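PDB 7CPO: MHC class I antigen from Anolis carolinensis, which binds short peptides in a groove built by its two distal domains and, with beta2-microglobulin, probably presents them to cytotoxic T cells. Local coordinates for residues A[71-76]-A[97-102]; A[86-91]-A[122-127]. All blocks are in the same frame, centred on the assembly; numbering follows the deposited sequence.

Interaction 1: residues A[71-76]-A[97-102]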
ATOM      1  N   GLN A  71      -2.910  18.305 -11.695  1.00 21.82           N
ATOM      2  CA  GLN A  71      -2.873  19.669 -11.180  1.00 21.13           C
ATOM      3  C   GLN A  71      -4.274  20.190 -10.914  1.00 21.23           C
ATOM      4  O   GLN A  71      -4.531  20.790  -9.863  1.00 26.58           O
ATOM      5  CB  GLN A  71      -2.160  20.576 -12.172  1.00 17.17           C
ATOM      6  CG  GLN A  71      -0.678  20.423 -12.138  1.00 28.06           C
ATOM      7  CD  GLN A  71       0.024  21.338 -13.111  1.00 26.34           C
ATOM      8  OE1 GLN A  71       1.246  21.383 -13.137  1.00 30.82           O
ATOM      9  NE2 GLN A  71      -0.742  22.082 -13.906  1.00 26.69           N
ATOM     10  N   GLY A  72      -5.190  19.996 -11.868  1.00 19.02           N
ATOM     11  CA  GLY A  72      -6.571  20.394 -11.639  1.00 16.32           C
ATOM     12  C   GLY A  72      -7.154  19.752 -10.395  1.00 19.34           C
ATOM     13  O   GLY A  72      -7.818  20.411  -9.592  1.00 16.34           O
ATOM     14  N   HIS A  73      -6.895  18.456 -10.204  1.00 21.58           N
ATOM     15  CA  HIS A  73      -7.429  17.763  -9.032  1.00 27.23           C
ATOM     16  C   HIS A  73      -6.846  18.328  -7.738  1.00 24.08           C
ATOM     17  O   HIS A  73      -7.567  18.492  -6.746  1.00 21.62           O
ATOM     18  CB  HIS A  73      -7.144  16.262  -9.131  1.00 21.59           C
ATOM     19  CG  HIS A  73      -7.733  15.610 -10.340  1.00 18.61           C
ATOM     20  ND1 HIS A  73      -7.273  14.405 -10.829  1.00 18.83           N
ATOM     21  CD2 HIS A  73      -8.751  15.982 -11.151  1.00 21.07           C
ATOM     22  CE1 HIS A  73      -7.978  14.068 -11.893  1.00 18.85           C
ATOM     23  NE2 HIS A  73      -8.881  15.007 -12.111  1.00 19.30           N
ATOM     24  N   GLU A  74      -5.541  18.629  -7.730  1.00 22.92           N
ATOM     25  CA  GLU A  74      -4.921  19.239  -6.556  1.00 22.18           C
ATOM     26  C   GLU A  74      -5.614  20.545  -6.173  1.00 19.21           C
ATOM     27  O   GLU A  74      -5.962  20.755  -5.005  1.00 22.61           O
ATOM     28  CB  GLU A  74      -3.427  19.467  -6.803  1.00 24.30           C
ATOM     29  CG  GLU A  74      -2.681  19.943  -5.550  1.00 27.46           C
ATOM     30  CD  GLU A  74      -1.221  20.270  -5.799  1.00 37.08           C
ATOM     31  OE1 GLU A  74      -0.762  20.178  -6.962  1.00 41.93           O
ATOM     32  OE2 GLU A  74      -0.528  20.635  -4.827  1.00 37.33           O
ATOM     33  N   ARG A  75      -5.838  21.433  -7.143  1.00 18.67           N
ATOM     34  CA  ARG A  75      -6.520  22.688  -6.831  1.00 18.02           C
ATOM     35  C   ARG A  75      -7.944  22.438  -6.351  1.00 18.47           C
ATOM     36  O   ARG A  75      -8.412  23.092  -5.411  1.00 28.44           O
ATOM     37  CB  ARG A  75      -6.508  23.623  -8.047  1.00 15.55           C
ATOM     38  CG  ARG A  75      -5.270  24.516  -8.097  1.00 33.35           C
ATOM     39  CD  ARG A  75      -5.310  25.542  -9.234  1.00 31.38           C
ATOM     40  NE  ARG A  75      -5.476  24.838 -10.491  1.00 42.32           N
ATOM     41  CZ  ARG A  75      -4.483  24.417 -11.258  1.00 34.73           C
ATOM     42  NH1 ARG A  75      -3.227  24.675 -10.924  1.00 39.93           N
ATOM     43  NH2 ARG A  75      -4.753  23.746 -12.371  1.00 36.75           N
ATOM     44  N   SER A  76      -8.649  21.491  -6.976  1.00 25.55           N
ATOM     45  CA  SER A  76     -10.009  21.156  -6.538  1.00 23.39           C
ATOM     46  C   SER A  76     -10.013  20.659  -5.099  1.00 23.34           C
ATOM     47  O   SER A  76     -10.927  20.967  -4.327  1.00 22.55           O
ATOM     48  CB  SER A  76     -10.611  20.074  -7.433  1.00 21.63           C
ATOM     49  OG  SER A  76     -10.968  20.559  -8.718  1.00 24.76           O
ATOM     50  N   PHE A  97      -8.388  14.969   3.069  1.00 22.68           N
ATOM     51  CA  PHE A  97      -9.320  14.558   2.029  1.00 20.11           C
ATOM     52  C   PHE A  97      -8.659  13.505   1.147  1.00 20.53           C
ATOM     53  O   PHE A  97      -7.531  13.699   0.688  1.00 24.38           O
ATOM     54  CB  PHE A  97      -9.761  15.746   1.194  1.00 22.28           C
ATOM     55  CG  PHE A  97     -10.996  15.485   0.409  1.00 29.68           C
ATOM     56  CD1 PHE A  97     -12.233  15.470   1.035  1.00 28.59           C
ATOM     57  CD2 PHE A  97     -10.928  15.234  -0.952  1.00 21.94           C
ATOM     58  CE1 PHE A  97     -13.397  15.219   0.302  1.00 26.85           C
ATOM     59  CE2 PHE A  97     -12.076  14.985  -1.681  1.00 27.76           C
ATOM     60  CZ  PHE A  97     -13.313  14.982  -1.056  1.00 23.00           C
ATOM     61  N   GLN A  98      -9.352  12.389   0.925  1.00 22.87           N
ATOM     62  CA  GLN A  98      -8.817  11.265   0.168  1.00 22.03           C
ATOM     63  C   GLN A  98      -9.810  10.850  -0.910  1.00 21.38           C
ATOM     64  O   GLN A  98     -11.025  10.939  -0.730  1.00 20.12           O
ATOM     65  CB  GLN A  98      -8.532  10.049   1.047  1.00 20.16           C
ATOM     66  CG  GLN A  98      -7.291  10.098   1.929  1.00 15.61           C
ATOM     67  CD  GLN A  98      -7.373   9.040   3.038  1.00 25.84           C
ATOM     68  OE1 GLN A  98      -8.101   9.217   4.017  1.00 16.21           O
ATOM     69  NE2 GLN A  98      -6.641   7.928   2.872  1.00 19.24           N
ATOM     70  N   TRP A  99      -9.270  10.383  -2.028  1.00 15.95           N
ATOM     71  CA  TRP A  99     -10.049   9.977  -3.186  1.00 16.38           C
ATOM     72  C   TRP A  99      -9.430   8.695  -3.709  1.00 19.00           C
ATOM     73  O   TRP A  99      -8.225   8.666  -3.971  1.00 18.36           O
ATOM     74  CB  TRP A  99     -10.018  11.073  -4.252  1.00 13.26           C
ATOM     75  CG  TRP A  99     -10.730  10.838  -5.576  1.00 17.56           C
ATOM     76  CD1 TRP A  99     -11.855  10.093  -5.812  1.00 14.79           C
ATOM     77  CD2 TRP A  99     -10.370  11.428  -6.836  1.00 17.20           C
ATOM     78  NE1 TRP A  99     -12.208  10.173  -7.152  1.00 14.79           N
ATOM     79  CE2 TRP A  99     -11.307  10.983  -7.795  1.00 16.90           C
ATOM     80  CE3 TRP A  99      -9.334  12.278  -7.245  1.00 15.94           C
ATOM     81  CZ2 TRP A  99     -11.235  11.359  -9.138  1.00 15.55           C
ATOM     82  CZ3 TRP A  99      -9.266  12.656  -8.589  1.00 16.67           C
ATOM     83  CH2 TRP A  99     -10.210  12.195  -9.512  1.00 17.75           C
ATOM     84  N   MET A 100     -10.224   7.633  -3.823  1.00 14.20           N
ATOM     85  CA  MET A 100      -9.742   6.429  -4.490  1.00 18.41           C
ATOM     86  C   MET A 100     -10.720   6.038  -5.585  1.00 18.23           C
ATOM     87  O   MET A 100     -11.939   6.123  -5.416  1.00 19.09           O
ATOM     88  CB  MET A 100      -9.498   5.244  -3.505  1.00 17.00           C
ATOM     89  CG  MET A 100     -10.652   4.881  -2.603  1.00 21.39           C
ATOM     90  SD  MET A 100     -10.210   3.652  -1.331  1.00 29.49           S
ATOM     91  CE  MET A 100      -9.909   2.194  -2.335  1.00 28.79           C
ATOM     92  N   TYR A 101     -10.174   5.636  -6.720  1.00 16.14           N
ATOM     93  CA  TYR A 101     -11.010   5.196  -7.816  1.00 17.14           C
ATOM     94  C   TYR A 101     -10.217   4.247  -8.685  1.00 18.80           C
ATOM     95  O   TYR A 101      -8.983   4.297  -8.724  1.00 21.40           O
ATOM     96  CB  TYR A 101     -11.532   6.371  -8.649  1.00 14.33           C
ATOM     97  CG  TYR A 101     -10.494   7.209  -9.354  1.00 13.61           C
ATOM     98  CD1 TYR A 101     -10.213   7.019 -10.704  1.00 13.00           C
ATOM     99  CD2 TYR A 101      -9.832   8.224  -8.687  1.00 14.14           C
ATOM    100  CE1 TYR A 101      -9.292   7.807 -11.364  1.00 10.32           C
ATOM    101  CE2 TYR A 101      -8.920   9.014  -9.331  1.00 13.51           C
ATOM    102  CZ  TYR A 101      -8.648   8.804 -10.677  1.00 16.29           C
ATOM    103  OH  TYR A 101      -7.716   9.604 -11.322  1.00 19.77           O
ATOM    104  N   GLY A 102     -10.943   3.393  -9.386  1.00 18.50           N
ATOM    105  CA  GLY A 102     -10.319   2.500 -10.333  1.00 21.02           C
ATOM    106  C   GLY A 102     -11.300   1.436 -10.768  1.00 15.99           C
ATOM    107  O   GLY A 102     -12.480   1.475 -10.424  1.00 18.22           O
TER
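His73 and Trp99 meet through different first torsions. On helix 62-87 the imidazole CG of His73 stands anti to its own carbonyl carbon (chi1 -59°), while on strand 96-105 the indole of Trp99 is directed toward the helix with CG anti to the backbone N (chi1 178°). The two CA atoms stay 10.1 Å apart, and the gap is bridged mainly by the two rings. They form a T-shaped pair: the six-membered ring of Trp99 turns its edge to one face of His73, with planes at 84° and centroids 4.9 Å apart. Trp99 CZ3 leads, 3.5 Å from His73 ND1, and the neighbouring CH2 lies 3.8 Å from His73 CE1. The indole is flanked in turn by Tyr101, whose CD2 sits over one of its faces, towards the rim.

Both imidazole nitrogens have polar partners, ND1 bonding Tyr26 OH and NE2 the backbone of the bound peptide, so the ring's rotation is fixed from two sides while the indole edge abuts one face. This is the peptide-binding groove of the MHC class I fold, with a helical wall meeting the sheet floor, and Trp99 and Tyr101 each pack on an apolar side chain of the peptide. On the floor, strand 96-105 runs antiparallel between strands 5-14 and 111-119; Tyr115 and Tyr117 of the latter continue the aromatic cluster around Trp99, on the side of the sheet that faces helix 62-87.

Interaction 2: residues A[86-91]-A[122-127]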
ATOM      1  N   GLU A  86     -16.578  24.186   6.305  1.00 30.18           N
ATOM      2  CA  GLU A  86     -17.860  24.854   6.479  1.00 38.40           C
ATOM      3  C   GLU A  86     -18.975  23.842   6.732  1.00 38.98           C
ATOM      4  O   GLU A  86     -19.728  23.971   7.703  1.00 37.17           O
ATOM      5  CB  GLU A  86     -18.159  25.734   5.260  1.00 43.39           C
ATOM      6  CG  GLU A  86     -17.412  27.091   5.304  1.00 49.07           C
ATOM      7  CD  GLU A  86     -17.196  27.757   3.933  1.00 63.48           C
ATOM      8  OE1 GLU A  86     -16.137  27.530   3.297  1.00 70.93           O
ATOM      9  OE2 GLU A  86     -18.081  28.527   3.498  1.00 74.54           O
ATOM     10  N   TYR A  87     -19.058  22.798   5.899  1.00 37.61           N
ATOM     11  CA  TYR A  87     -20.109  21.786   6.035  1.00 38.53           C
ATOM     12  C   TYR A  87     -20.147  21.182   7.434  1.00 37.01           C
ATOM     13  O   TYR A  87     -21.229  20.934   7.984  1.00 35.43           O
ATOM     14  CB  TYR A  87     -19.899  20.664   5.020  1.00 35.40           C
ATOM     15  CG  TYR A  87     -20.302  20.959   3.592  1.00 38.37           C
ATOM     16  CD1 TYR A  87     -20.970  22.132   3.239  1.00 30.03           C
ATOM     17  CD2 TYR A  87     -20.020  20.038   2.591  1.00 37.41           C
ATOM     18  CE1 TYR A  87     -21.337  22.369   1.912  1.00 26.51           C
ATOM     19  CE2 TYR A  87     -20.382  20.259   1.293  1.00 29.97           C
ATOM     20  CZ  TYR A  87     -21.036  21.415   0.954  1.00 28.94           C
ATOM     21  OH  TYR A  87     -21.375  21.576  -0.360  1.00 31.39           O
ATOM     22  N   TYR A  88     -18.979  20.891   8.000  1.00 35.89           N
ATOM     23  CA  TYR A  88     -18.864  20.346   9.343  1.00 34.97           C
ATOM     24  C   TYR A  88     -18.642  21.439  10.389  1.00 48.18           C
ATOM     25  O   TYR A  88     -18.450  21.123  11.571  1.00 36.73           O
ATOM     26  CB  TYR A  88     -17.736  19.310   9.383  1.00 38.53           C
ATOM     27  CG  TYR A  88     -18.084  18.032   8.640  1.00 44.46           C
ATOM     28  CD1 TYR A  88     -18.830  17.026   9.250  1.00 40.15           C
ATOM     29  CD2 TYR A  88     -17.687  17.842   7.316  1.00 38.18           C
ATOM     30  CE1 TYR A  88     -19.159  15.857   8.573  1.00 36.43           C
ATOM     31  CE2 TYR A  88     -18.014  16.674   6.629  1.00 41.56           C
ATOM     32  CZ  TYR A  88     -18.753  15.689   7.263  1.00 44.22           C
ATOM     33  OH  TYR A  88     -19.076  14.535   6.587  1.00 38.03           O
ATOM     34  N   ASN A  89     -18.701  22.712   9.978  1.00 42.29           N
ATOM     35  CA  ASN A  89     -18.550  23.872  10.863  1.00 51.52           C
ATOM     36  C   ASN A  89     -17.374  23.703  11.829  1.00 47.45           C
ATOM     37  O   ASN A  89     -17.531  23.719  13.054  1.00 40.65           O
ATOM     38  CB  ASN A  89     -19.845  24.152  11.628  1.00 55.11           C
ATOM     39  CG  ASN A  89     -19.769  25.436  12.429  1.00 53.90           C
ATOM     40  OD1 ASN A  89     -19.810  25.421  13.654  1.00 59.94           O
ATOM     41  ND2 ASN A  89     -19.603  26.560  11.729  1.00 57.89           N
ATOM     42  N   GLN A  90     -16.179  23.550  11.264  1.00 34.31           N
ATOM     43  CA  GLN A  90     -14.961  23.353  12.035  1.00 45.42           C
ATOM     44  C   GLN A  90     -14.064  24.573  11.863  1.00 49.11           C
ATOM     45  O   GLN A  90     -13.607  24.853  10.749  1.00 45.10           O
ATOM     46  CB  GLN A  90     -14.242  22.085  11.586  1.00 35.16           C
ATOM     47  CG  GLN A  90     -15.113  20.847  11.659  1.00 37.92           C
ATOM     48  CD  GLN A  90     -14.431  19.638  11.056  1.00 42.92           C
ATOM     49  OE1 GLN A  90     -14.494  18.531  11.591  1.00 47.54           O
ATOM     50  NE2 GLN A  90     -13.775  19.844   9.925  1.00 50.39           N
ATOM     51  N   SER A  91     -13.818  25.293  12.968  1.00 49.97           N
ATOM     52  CA  SER A  91     -13.015  26.514  12.904  1.00 54.10           C
ATOM     53  C   SER A  91     -11.669  26.251  12.244  1.00 52.86           C
ATOM     54  O   SER A  91     -11.162  27.097  11.501  1.00 50.45           O
ATOM     55  CB  SER A  91     -12.814  27.099  14.305  1.00 41.98           C
ATOM     56  OG  SER A  91     -13.968  26.900  15.102  1.00 63.79           O
ATOM     57  N   ARG A 122     -12.754   8.977   7.361  1.00 31.62           N
ATOM     58  CA  ARG A 122     -14.083   8.383   7.401  1.00 27.22           C
ATOM     59  C   ARG A 122     -14.750   8.641   6.059  1.00 31.49           C
ATOM     60  O   ARG A 122     -14.520   9.686   5.436  1.00 29.90           O
ATOM     61  CB  ARG A 122     -14.926   9.008   8.520  1.00 27.57           C
ATOM     62  CG  ARG A 122     -14.384   8.747   9.916  1.00 59.90           C
ATOM     63  CD  ARG A 122     -15.196   9.461  11.012  1.00 50.73           C
ATOM     64  NE  ARG A 122     -15.573  10.835  10.666  1.00 64.52           N
ATOM     65  CZ  ARG A 122     -14.946  11.925  11.117  1.00 76.13           C
ATOM     66  NH1 ARG A 122     -13.898  11.801  11.928  1.00 66.33           N
ATOM     67  NH2 ARG A 122     -15.358  13.143  10.757  1.00 61.64           N
ATOM     68  N   ASP A 123     -15.568   7.688   5.609  1.00 30.09           N
ATOM     69  CA  ASP A 123     -16.276   7.840   4.343  1.00 25.87           C
ATOM     70  C   ASP A 123     -16.999   9.169   4.280  1.00 23.70           C
ATOM     71  O   ASP A 123     -17.613   9.607   5.256  1.00 27.16           O
ATOM     72  CB  ASP A 123     -17.301   6.727   4.133  1.00 27.86           C
ATOM     73  CG  ASP A 123     -16.681   5.367   4.043  1.00 31.60           C
ATOM     74  OD1 ASP A 123     -15.470   5.279   3.775  1.00 37.36           O
ATOM     75  OD2 ASP A 123     -17.427   4.379   4.178  1.00 36.98           O
ATOM     76  N   TYR A 124     -16.940   9.806   3.114  1.00 20.09           N
ATOM     77  CA  TYR A 124     -17.699  11.020   2.902  1.00 16.60           C
ATOM     78  C   TYR A 124     -18.799  10.828   1.864  1.00 24.81           C
ATOM     79  O   TYR A 124     -19.985  10.968   2.190  1.00 21.36           O
ATOM     80  CB  TYR A 124     -16.771  12.169   2.521  1.00 17.65           C
ATOM     81  CG  TYR A 124     -17.534  13.442   2.262  1.00 24.82           C
ATOM     82  CD1 TYR A 124     -18.050  14.188   3.311  1.00 20.79           C
ATOM     83  CD2 TYR A 124     -17.767  13.883   0.967  1.00 20.21           C
ATOM     84  CE1 TYR A 124     -18.773  15.347   3.080  1.00 31.50           C
ATOM     85  CE2 TYR A 124     -18.479  15.054   0.724  1.00 27.30           C
ATOM     86  CZ  TYR A 124     -18.984  15.776   1.781  1.00 27.30           C
ATOM     87  OH  TYR A 124     -19.701  16.924   1.548  1.00 24.83           O
ATOM     88  N   ILE A 125     -18.442  10.516   0.616  1.00 24.31           N
ATOM     89  CA  ILE A 125     -19.408  10.280  -0.454  1.00 18.60           C
ATOM     90  C   ILE A 125     -18.776   9.315  -1.451  1.00 23.31           C
ATOM     91  O   ILE A 125     -17.552   9.293  -1.634  1.00 25.25           O
ATOM     92  CB  ILE A 125     -19.858  11.608  -1.129  1.00 21.24           C
ATOM     93  CG1 ILE A 125     -21.258  11.465  -1.730  1.00 19.73           C
ATOM     94  CG2 ILE A 125     -18.840  12.113  -2.179  1.00 15.65           C
ATOM     95  CD1 ILE A 125     -21.896  12.786  -2.121  1.00 16.43           C
ATOM     96  N   SER A 126     -19.609   8.481  -2.073  1.00 21.85           N
ATOM     97  CA  SER A 126     -19.127   7.573  -3.109  1.00 20.33           C
ATOM     98  C   SER A 126     -20.181   7.443  -4.196  1.00 22.33           C
ATOM     99  O   SER A 126     -21.374   7.612  -3.950  1.00 26.35           O
ATOM    100  CB  SER A 126     -18.762   6.185  -2.554  1.00 23.23           C
ATOM    101  OG  SER A 126     -19.856   5.560  -1.914  1.00 26.46           O
ATOM    102  N   LEU A 127     -19.731   7.158  -5.405  1.00 23.65           N
ATOM    103  CA  LEU A 127     -20.640   7.021  -6.528  1.00 24.25           C
ATOM    104  C   LEU A 127     -21.124   5.586  -6.584  1.00 19.37           C
ATOM    105  O   LEU A 127     -20.321   4.656  -6.499  1.00 24.09           O
ATOM    106  CB  LEU A 127     -19.958   7.405  -7.845  1.00 21.49           C
ATOM    107  CG  LEU A 127     -20.705   7.013  -9.122  1.00 23.89           C
ATOM    108  CD1 LEU A 127     -22.021   7.794  -9.249  1.00 19.50           C
ATOM    109  CD2 LEU A 127     -19.825   7.251 -10.344  1.00 15.77           C
TER
HETATM  110  O   HOH W   1     -14.287  15.498  11.063  1.00 40.23           O
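Tyr124 reaches from the groove floor of the MHC class I fold to Tyr87 and Tyr88, where helix 62-87 ends in a Schellman motif with Asn89 as its C-prime residue. The strand is distorted at this point: Tyr124 and Ile125 both face Tyr117 in a classic beta bulge. From CB, the Tyr124 side chain extends with CG anti to the backbone N (chi1 179°). Along its ring edge, CD1 lies 3.5 Å from Tyr88 OH, which sits in the plane of the Tyr124 ring. One atom further, CE1 packs against Tyr88 CE2 at 3.9 Å, touching the rim of that ring. At the tip, OH comes within 3.3 Å of Tyr87 CD2, near the plane of the Tyr87 ring; the two side chains cross at about a right angle.

The phenol oxygen of Tyr124 is hydrogen-bonded to Thr144 OG1 on helix 141-149, which joins that helix to the cluster. Tyr87 OH bonds the backbone of the bound peptide, and Tyr124 packs on one of its apolar side chains. Beside the tyrosines a single water spans the segments, accepting from Arg122 NH2 at 2.6 Å and donating to Gln90 OE1 at 3.1 Å.

In the fold
From the N terminus, the chain first lays down floor strands 5-14, 25-30, 33-39 and 44-47, then climbs into helix 62-87. Interaction 1 starts near the middle of this helix and closes a loop of 20 residues when the chain returns to the floor as strand 96-105. Interaction 2 opens at the helix end, inside that loop, but closes only at strand 122-128, two strands further across the sheet. The two contacts therefore cross along the sequence. Their centres lie about 15 Å apart, and they do not touch. Together they tie the middle and the C-terminal end of one helix to two strands of the eight-stranded floor, and residues of both reach the bound peptide.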